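Local coordinates for glycosyl hydrolase family 2, TIM barrel domain protein (Parabacteroides merdae ATCC 43184, PDB 6DXU) that probably hydrolyses beta-glucuronides as a glycoside hydrolase family 2 beta-glucuronidase of the human gut microbiome, at residues L384-G395 and V422-W433. Sequence-based numbering, arbitrary orientation.
Sequences LVWEEIPWCRGG and VIIWGLGNENDW
The guanidinium of Arg393 lies flat over the six-membered ring of Trp433, planes 13° apart and centres 3.6 Å apart, a cation-pi stack with CD of the arginine also resting on that ring face. In its own plane the same guanidinium meets Glu430 side-on in a salt bridge: Arg393 NE (2.6 Å) and NH2 (2.8 Å) both donate to the one oxygen Glu430 OE1, while OE2 of Glu430 turns to Arg468. The chain of Arg393, extended from CG to NE, runs alongside both partners, and NH1 continues to the carbonyl of Leu181. With an alanine in place of Arg393, Glu430 OE1 would probably lose its two-nitrogen grip, leaving Arg468 on OE2, and the Trp433 face its cationic partner. Next to the Arg393 cluster, Asn431 lays its amide nitrogen over one face of the Trp391 indole, ND2 to CD2 3.3 Å, and bonds the Trp391 carbonyl from above its plane; Asn429 N reaches that oxygen from the opposite face. These residues lie at and beyond the C-terminal ends of neighbouring parallel strands 384-388 and 422-429 of the TIM barrel, joined through helix 399-416 as a beta-alpha-beta unit, the end where family 2 hydrolases carry their active site. Within the strands, chi1 of -75° puts Ile424 CG2, rather than CG1, over the five-membered ring of Trp386, a CH-pi contact 3.8 Å from the centroid. Trp386 NE1 donates to Glu388 OE1 (2.9 Å), tilted 30° from the ring plane; Arg364 holds the same oxygen. Gly426 packs against Trp386 NE1 (CA to NE1 3.8 Å) and Glu388 CB, where a beta carbon would clash with both. Glu387 OE1, bonded to His416, meets the Trp425 ring edge at CZ3, its carboxylate nearly coplanar with the indole.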
ATOM      1  N   LEU D 384      15.153  25.774  36.687  1.00 18.34           N
ATOM      2  CA  LEU D 384      13.865  25.740  36.004  1.00 19.60           C
ATOM      3  C   LEU D 384      14.066  25.474  34.508  1.00 20.08           C
ATOM      4  O   LEU D 384      15.123  25.766  33.941  1.00 19.42           O
ATOM      5  CB  LEU D 384      13.115  27.054  36.213  1.00 20.44           C
ATOM      6  CG  LEU D 384      12.718  27.319  37.672  1.00 20.96           C
ATOM      7  CD1 LEU D 384      12.446  28.803  37.913  1.00 23.46           C
ATOM      8  CD2 LEU D 384      11.513  26.471  38.041  1.00 21.23           C
ATOM      9  N   VAL D 385      13.033  24.927  33.857  1.00 19.70           N
ATOM     10  CA  VAL D 385      13.189  24.367  32.517  1.00 16.72           C
ATOM     11  C   VAL D 385      12.088  24.831  31.566  1.00 21.76           C
ATOM     12  O   VAL D 385      10.894  24.765  31.890  1.00 20.45           O
ATOM     13  CB  VAL D 385      13.222  22.825  32.568  1.00 19.53           C
ATOM     14  CG1 VAL D 385      13.036  22.210  31.175  1.00 18.63           C
ATOM     15  CG2 VAL D 385      14.531  22.357  33.177  1.00 15.95           C
ATOM     16  N   TRP D 386      12.514  25.256  30.373  1.00 17.56           N
ATOM     17  CA  TRP D 386      11.707  25.356  29.162  1.00 20.37           C
ATOM     18  C   TRP D 386      12.182  24.250  28.225  1.00 20.90           C
ATOM     19  O   TRP D 386      13.383  24.162  27.918  1.00 18.35           O
ATOM     20  CB  TRP D 386      11.880  26.752  28.558  1.00 19.62           C
ATOM     21  CG  TRP D 386      11.451  27.069  27.125  1.00 19.29           C
ATOM     22  CD1 TRP D 386      11.371  26.219  26.037  1.00 24.75           C
ATOM     23  CD2 TRP D 386      11.106  28.375  26.626  1.00 18.06           C
ATOM     24  NE1 TRP D 386      10.981  26.920  24.915  1.00 24.58           N
ATOM     25  CE2 TRP D 386      10.816  28.239  25.246  1.00 24.85           C
ATOM     26  CE3 TRP D 386      11.011  29.636  27.213  1.00 25.19           C
ATOM     27  CZ2 TRP D 386      10.440  29.321  24.457  1.00 23.93           C
ATOM     28  CZ3 TRP D 386      10.625  30.706  26.426  1.00 22.95           C
ATOM     29  CH2 TRP D 386      10.357  30.547  25.067  1.00 22.12           C
ATOM     30  N   GLU D 387      11.261  23.367  27.834  1.00 19.30           N
ATOM     31  CA  GLU D 387      11.588  22.263  26.945  1.00 17.72           C
ATOM     32  C   GLU D 387      10.608  22.267  25.781  1.00 20.47           C
ATOM     33  O   GLU D 387       9.386  22.333  25.994  1.00 19.94           O
ATOM     34  CB  GLU D 387      11.558  20.925  27.704  1.00 15.03           C
ATOM     35  CG  GLU D 387      12.247  19.767  26.944  1.00 16.99           C
ATOM     36  CD  GLU D 387      12.278  18.481  27.750  1.00 19.79           C
ATOM     37  OE1 GLU D 387      11.315  18.199  28.515  1.00 17.17           O
ATOM     38  OE2 GLU D 387      13.273  17.751  27.626  1.00 18.58           O
ATOM     39  N   GLU D 388      11.127  22.170  24.547  1.00 19.39           N
ATOM     40  CA  GLU D 388      10.298  22.371  23.361  1.00 18.46           C
ATOM     41  C   GLU D 388      10.437  21.220  22.374  1.00 19.85           C
ATOM     42  O   GLU D 388      11.356  20.404  22.471  1.00 18.50           O
ATOM     43  CB  GLU D 388      10.645  23.691  22.647  1.00 18.92           C
ATOM     44  CG  GLU D 388      12.005  23.738  21.961  1.00 21.19           C
ATOM     45  CD  GLU D 388      12.382  25.173  21.547  1.00 22.40           C
ATOM     46  OE1 GLU D 388      12.059  26.113  22.304  1.00 24.36           O
ATOM     47  OE2 GLU D 388      12.947  25.362  20.446  1.00 23.43           O
ATOM     48  N   ILE D 389       9.487  21.140  21.436  1.00 16.38           N
ATOM     49  CA  ILE D 389       9.578  20.170  20.343  1.00 18.85           C
ATOM     50  C   ILE D 389      10.429  20.770  19.235  1.00 19.29           C
ATOM     51  O   ILE D 389      10.502  22.006  19.113  1.00 16.64           O
ATOM     52  CB  ILE D 389       8.199  19.764  19.789  1.00 18.32           C
ATOM     53  CG1 ILE D 389       7.420  20.988  19.304  1.00 19.66           C
ATOM     54  CG2 ILE D 389       7.430  18.968  20.826  1.00 20.39           C
ATOM     55  CD1 ILE D 389       6.237  20.625  18.353  1.00 20.31           C
ATOM     56  N   PRO D 390      11.062  19.940  18.382  1.00 17.31           N
ATOM     57  CA  PRO D 390      11.932  20.486  17.332  1.00 19.40           C
ATOM     58  C   PRO D 390      11.201  20.961  16.092  1.00 21.69           C
ATOM     59  O   PRO D 390      11.672  20.706  14.988  1.00 20.36           O
ATOM     60  CB  PRO D 390      12.854  19.303  16.994  1.00 18.64           C
ATOM     61  CG  PRO D 390      12.046  18.097  17.315  1.00 18.96           C
ATOM     62  CD  PRO D 390      11.176  18.475  18.493  1.00 18.77           C
ATOM     63  N   TRP D 391      10.066  21.644  16.238  1.00 18.33           N
ATOM     64  CA  TRP D 391       9.451  22.329  15.102  1.00 19.76           C
ATOM     65  C   TRP D 391      10.219  23.636  14.940  1.00 22.31           C
ATOM     66  O   TRP D 391       9.855  24.678  15.495  1.00 20.95           O
ATOM     67  CB  TRP D 391       7.959  22.552  15.325  1.00 19.07           C
ATOM     68  CG  TRP D 391       7.246  23.154  14.123  1.00 20.08           C
ATOM     69  CD1 TRP D 391       7.659  23.125  12.813  1.00 18.31           C
ATOM     70  CD2 TRP D 391       6.022  23.897  14.134  1.00 20.93           C
ATOM     71  NE1 TRP D 391       6.761  23.778  12.019  1.00 19.99           N
ATOM     72  CE2 TRP D 391       5.742  24.261  12.799  1.00 21.48           C
ATOM     73  CE3 TRP D 391       5.121  24.268  15.141  1.00 20.46           C
ATOM     74  CZ2 TRP D 391       4.608  24.994  12.444  1.00 18.55           C
ATOM     75  CZ3 TRP D 391       3.991  24.996  14.786  1.00 20.71           C
ATOM     76  CH2 TRP D 391       3.741  25.343  13.449  1.00 19.57           C
ATOM     77  N   CYS D 392      11.308  23.572  14.170  1.00 18.82           N
ATOM     78  CA  CYS D 392      12.365  24.583  14.185  1.00 19.47           C
ATOM     79  C   CYS D 392      12.720  24.990  12.756  1.00 22.03           C
ATOM     80  O   CYS D 392      13.565  24.349  12.131  1.00 20.48           O
ATOM     81  CB  CYS D 392      13.575  24.027  14.933  1.00 25.45           C
ATOM     82  SG  CYS D 392      14.986  25.159  15.097  1.00 24.28           S
ATOM     83  N   ARG D 393      12.099  26.076  12.279  1.00 18.46           N
ATOM     84  CA  ARG D 393      12.289  26.651  10.943  1.00 19.29           C
ATOM     85  C   ARG D 393      11.636  25.845   9.829  1.00 21.10           C
ATOM     86  O   ARG D 393      11.336  24.654   9.993  1.00 21.21           O
ATOM     87  CB  ARG D 393      13.779  26.830  10.618  1.00 20.60           C
ATOM     88  CG  ARG D 393      14.527  27.688  11.621  1.00 19.91           C
ATOM     89  CD  ARG D 393      15.992  27.854  11.219  1.00 18.88           C
ATOM     90  NE  ARG D 393      16.657  28.757  12.155  1.00 19.76           N
ATOM     91  CZ  ARG D 393      17.950  29.071  12.123  1.00 24.23           C
ATOM     92  NH1 ARG D 393      18.750  28.548  11.204  1.00 20.30           N
ATOM     93  NH2 ARG D 393      18.439  29.914  13.020  1.00 22.24           N
ATOM     94  N   GLY D 394      11.402  26.502   8.685  1.00 19.71           N
ATOM     95  CA  GLY D 394      11.123  25.843   7.429  1.00 16.05           C
ATOM     96  C   GLY D 394       9.702  26.023   6.921  1.00 20.86           C
ATOM     97  O   GLY D 394       9.476  25.937   5.708  1.00 20.25           O
ATOM     98  N   GLY D 395       8.744  26.259   7.816  1.00 21.81           N
ATOM     99  CA  GLY D 395       7.343  26.323   7.416  1.00 19.60           C
ATOM    100  C   GLY D 395       6.510  25.232   8.069  1.00 21.64           C
ATOM    101  O   GLY D 395       6.539  25.080   9.298  1.00 22.03           O
ATOM    102  N   VAL D 422      10.275  21.735  35.367  1.00 21.47           N
ATOM    103  CA  VAL D 422       9.677  22.212  34.122  1.00 18.10           C
ATOM    104  C   VAL D 422       8.588  23.234  34.424  1.00 18.45           C
ATOM    105  O   VAL D 422       7.660  22.968  35.201  1.00 19.07           O
ATOM    106  CB  VAL D 422       9.118  21.040  33.298  1.00 19.52           C
ATOM    107  CG1 VAL D 422       8.478  21.563  32.010  1.00 21.20           C
ATOM    108  CG2 VAL D 422      10.217  20.014  32.995  1.00 18.82           C
ATOM    109  N   ILE D 423       8.694  24.405  33.800  1.00 17.64           N
ATOM    110  CA  ILE D 423       7.636  25.411  33.846  1.00 21.43           C
ATOM    111  C   ILE D 423       7.050  25.728  32.480  1.00 23.31           C
ATOM    112  O   ILE D 423       5.978  26.349  32.422  1.00 21.52           O
ATOM    113  CB  ILE D 423       8.133  26.719  34.494  1.00 21.31           C
ATOM    114  CG1 ILE D 423       9.388  27.206  33.750  1.00 23.68           C
ATOM    115  CG2 ILE D 423       8.382  26.503  35.977  1.00 17.86           C
ATOM    116  CD1 ILE D 423       9.843  28.634  34.117  1.00 24.61           C
ATOM    117  N   ILE D 424       7.715  25.384  31.377  1.00 22.05           N
ATOM    118  CA  ILE D 424       7.271  25.787  30.047  1.00 22.29           C
ATOM    119  C   ILE D 424       7.410  24.622  29.078  1.00 21.85           C
ATOM    120  O   ILE D 424       8.476  24.001  28.994  1.00 18.83           O
ATOM    121  CB  ILE D 424       8.070  27.000  29.523  1.00 20.90           C
ATOM    122  CG1 ILE D 424       7.623  28.284  30.229  1.00 22.65           C
ATOM    123  CG2 ILE D 424       7.906  27.140  28.012  1.00 19.09           C
ATOM    124  CD1 ILE D 424       8.537  29.483  29.962  1.00 22.78           C
ATOM    125  N   TRP D 425       6.346  24.346  28.330  1.00 20.26           N
ATOM    126  CA  TRP D 425       6.427  23.486  27.155  1.00 19.90           C
ATOM    127  C   TRP D 425       6.469  24.367  25.912  1.00 18.19           C
ATOM    128  O   TRP D 425       5.519  25.110  25.636  1.00 19.08           O
ATOM    129  CB  TRP D 425       5.245  22.523  27.077  1.00 18.78           C
ATOM    130  CG  TRP D 425       5.006  21.632  28.294  1.00 17.80           C
ATOM    131  CD1 TRP D 425       3.861  21.597  29.058  1.00 19.77           C
ATOM    132  CD2 TRP D 425       5.880  20.628  28.845  1.00 18.62           C
ATOM    133  NE1 TRP D 425       3.978  20.647  30.046  1.00 20.99           N
ATOM    134  CE2 TRP D 425       5.203  20.041  29.945  1.00 19.13           C
ATOM    135  CE3 TRP D 425       7.170  20.171  28.520  1.00 19.33           C
ATOM    136  CZ2 TRP D 425       5.761  19.011  30.713  1.00 19.24           C
ATOM    137  CZ3 TRP D 425       7.731  19.157  29.283  1.00 18.47           C
ATOM    138  CH2 TRP D 425       7.033  18.593  30.378  1.00 18.78           C
ATOM    139  N   GLY D 426       7.565  24.287  25.165  1.00 17.00           N
ATOM    140  CA  GLY D 426       7.727  25.097  23.975  1.00 18.36           C
ATOM    141  C   GLY D 426       7.199  24.374  22.748  1.00 21.17           C
ATOM    142  O   GLY D 426       7.331  23.155  22.618  1.00 17.62           O
ATOM    143  N   LEU D 427       6.597  25.145  21.847  1.00 17.46           N
ATOM    144  CA  LEU D 427       5.960  24.568  20.677  1.00 19.41           C
ATOM    145  C   LEU D 427       6.766  24.716  19.394  1.00 19.35           C
ATOM    146  O   LEU D 427       6.381  24.125  18.380  1.00 19.60           O
ATOM    147  CB  LEU D 427       4.573  25.193  20.461  1.00 16.96           C
ATOM    148  CG  LEU D 427       3.652  25.234  21.688  1.00 22.45           C
ATOM    149  CD1 LEU D 427       2.308  25.832  21.278  1.00 21.27           C
ATOM    150  CD2 LEU D 427       3.467  23.839  22.305  1.00 19.71           C
ATOM    151  N   GLY D 428       7.841  25.486  19.397  1.00 19.95           N
ATOM    152  CA  GLY D 428       8.601  25.672  18.174  1.00 23.20           C
ATOM    153  C   GLY D 428       9.471  26.906  18.227  1.00 23.69           C
ATOM    154  O   GLY D 428       9.337  27.764  19.099  1.00 20.98           O
ATOM    155  N   ASN D 429      10.370  26.991  17.245  1.00 20.89           N
ATOM    156  CA  ASN D 429      11.357  28.059  17.195  1.00 20.87           C
ATOM    157  C   ASN D 429      11.464  28.602  15.780  1.00 22.37           C
ATOM    158  O   ASN D 429      11.571  27.821  14.832  1.00 20.04           O
ATOM    159  CB  ASN D 429      12.727  27.558  17.659  1.00 24.53           C
ATOM    160  CG  ASN D 429      13.797  28.617  17.527  1.00 24.18           C
ATOM    161  OD1 ASN D 429      13.813  29.575  18.283  1.00 21.81           O
ATOM    162  ND2 ASN D 429      14.681  28.457  16.552  1.00 22.85           N
ATOM    163  N   GLU D 430      11.426  29.935  15.645  1.00 19.51           N
ATOM    164  CA  GLU D 430      11.609  30.614  14.364  1.00 18.13           C
ATOM    165  C   GLU D 430      10.731  29.989  13.289  1.00 22.52           C
ATOM    166  O   GLU D 430      11.176  29.653  12.186  1.00 20.90           O
ATOM    167  CB  GLU D 430      13.085  30.628  13.951  1.00 20.14           C
ATOM    168  CG  GLU D 430      13.924  31.496  14.880  1.00 19.28           C
ATOM    169  CD  GLU D 430      15.417  31.432  14.616  1.00 29.82           C
ATOM    170  OE1 GLU D 430      15.889  30.449  14.013  1.00 27.81           O
ATOM    171  OE2 GLU D 430      16.122  32.365  15.052  1.00 32.81           O
ATOM    172  N   ASN D 431       9.460  29.818  13.624  1.00 22.34           N
ATOM    173  CA  ASN D 431       8.536  29.229  12.672  1.00 20.40           C
ATOM    174  C   ASN D 431       8.134  30.198  11.577  1.00 23.72           C
ATOM    175  O   ASN D 431       7.384  29.814  10.677  1.00 25.90           O
ATOM    176  CB  ASN D 431       7.304  28.685  13.406  1.00 21.75           C
ATOM    177  CG  ASN D 431       7.653  27.518  14.301  1.00 21.83           C
ATOM    178  OD1 ASN D 431       7.561  27.600  15.526  1.00 22.74           O
ATOM    179  ND2 ASN D 431       8.132  26.439  13.689  1.00 19.02           N
ATOM    180  N   ASP D 432       8.631  31.431  11.622  1.00 22.30           N
ATOM    181  CA  ASP D 432       8.514  32.368  10.510  1.00 24.40           C
ATOM    182  C   ASP D 432       9.627  32.214   9.468  1.00 25.45           C
ATOM    183  O   ASP D 432       9.702  33.024   8.539  1.00 23.95           O
ATOM    184  CB  ASP D 432       8.509  33.808  11.047  1.00 23.41           C
ATOM    185  CG  ASP D 432       9.786  34.163  11.800  1.00 29.57           C
ATOM    186  OD1 ASP D 432      10.656  33.281  11.992  1.00 28.97           O
ATOM    187  OD2 ASP D 432       9.921  35.337  12.213  1.00 34.08           O
ATOM    188  N   TRP D 433      10.506  31.222   9.618  1.00 22.83           N
ATOM    189  CA  TRP D 433      11.645  31.034   8.722  1.00 24.06           C
ATOM    190  C   TRP D 433      11.220  30.122   7.571  1.00 25.67           C
ATOM    191  O   TRP D 433      10.913  28.944   7.815  1.00 23.38           O
ATOM    192  CB  TRP D 433      12.812  30.431   9.497  1.00 21.17           C
ATOM    193  CG  TRP D 433      14.164  30.456   8.843  1.00 24.76           C
ATOM    194  CD1 TRP D 433      14.503  29.944   7.618  1.00 24.61           C
ATOM    195  CD2 TRP D 433      15.376  30.975   9.410  1.00 23.39           C
ATOM    196  NE1 TRP D 433      15.848  30.124   7.387  1.00 23.66           N
ATOM    197  CE2 TRP D 433      16.404  30.762   8.464  1.00 25.82           C
ATOM    198  CE3 TRP D 433      15.689  31.617  10.619  1.00 25.22           C
ATOM    199  CZ2 TRP D 433      17.729  31.161   8.691  1.00 25.72           C
ATOM    200  CZ3 TRP D 433      17.007  32.011  10.844  1.00 25.36           C
ATOM    201  CH2 TRP D 433      18.009  31.780   9.883  1.00 26.92           C
TER
HETATM  202  O   HOH W   1       9.486  27.038  21.770  1.00 26.32           O
HETATM  203  O   HOH W   2       8.091  26.903  10.575  1.00 25.64           O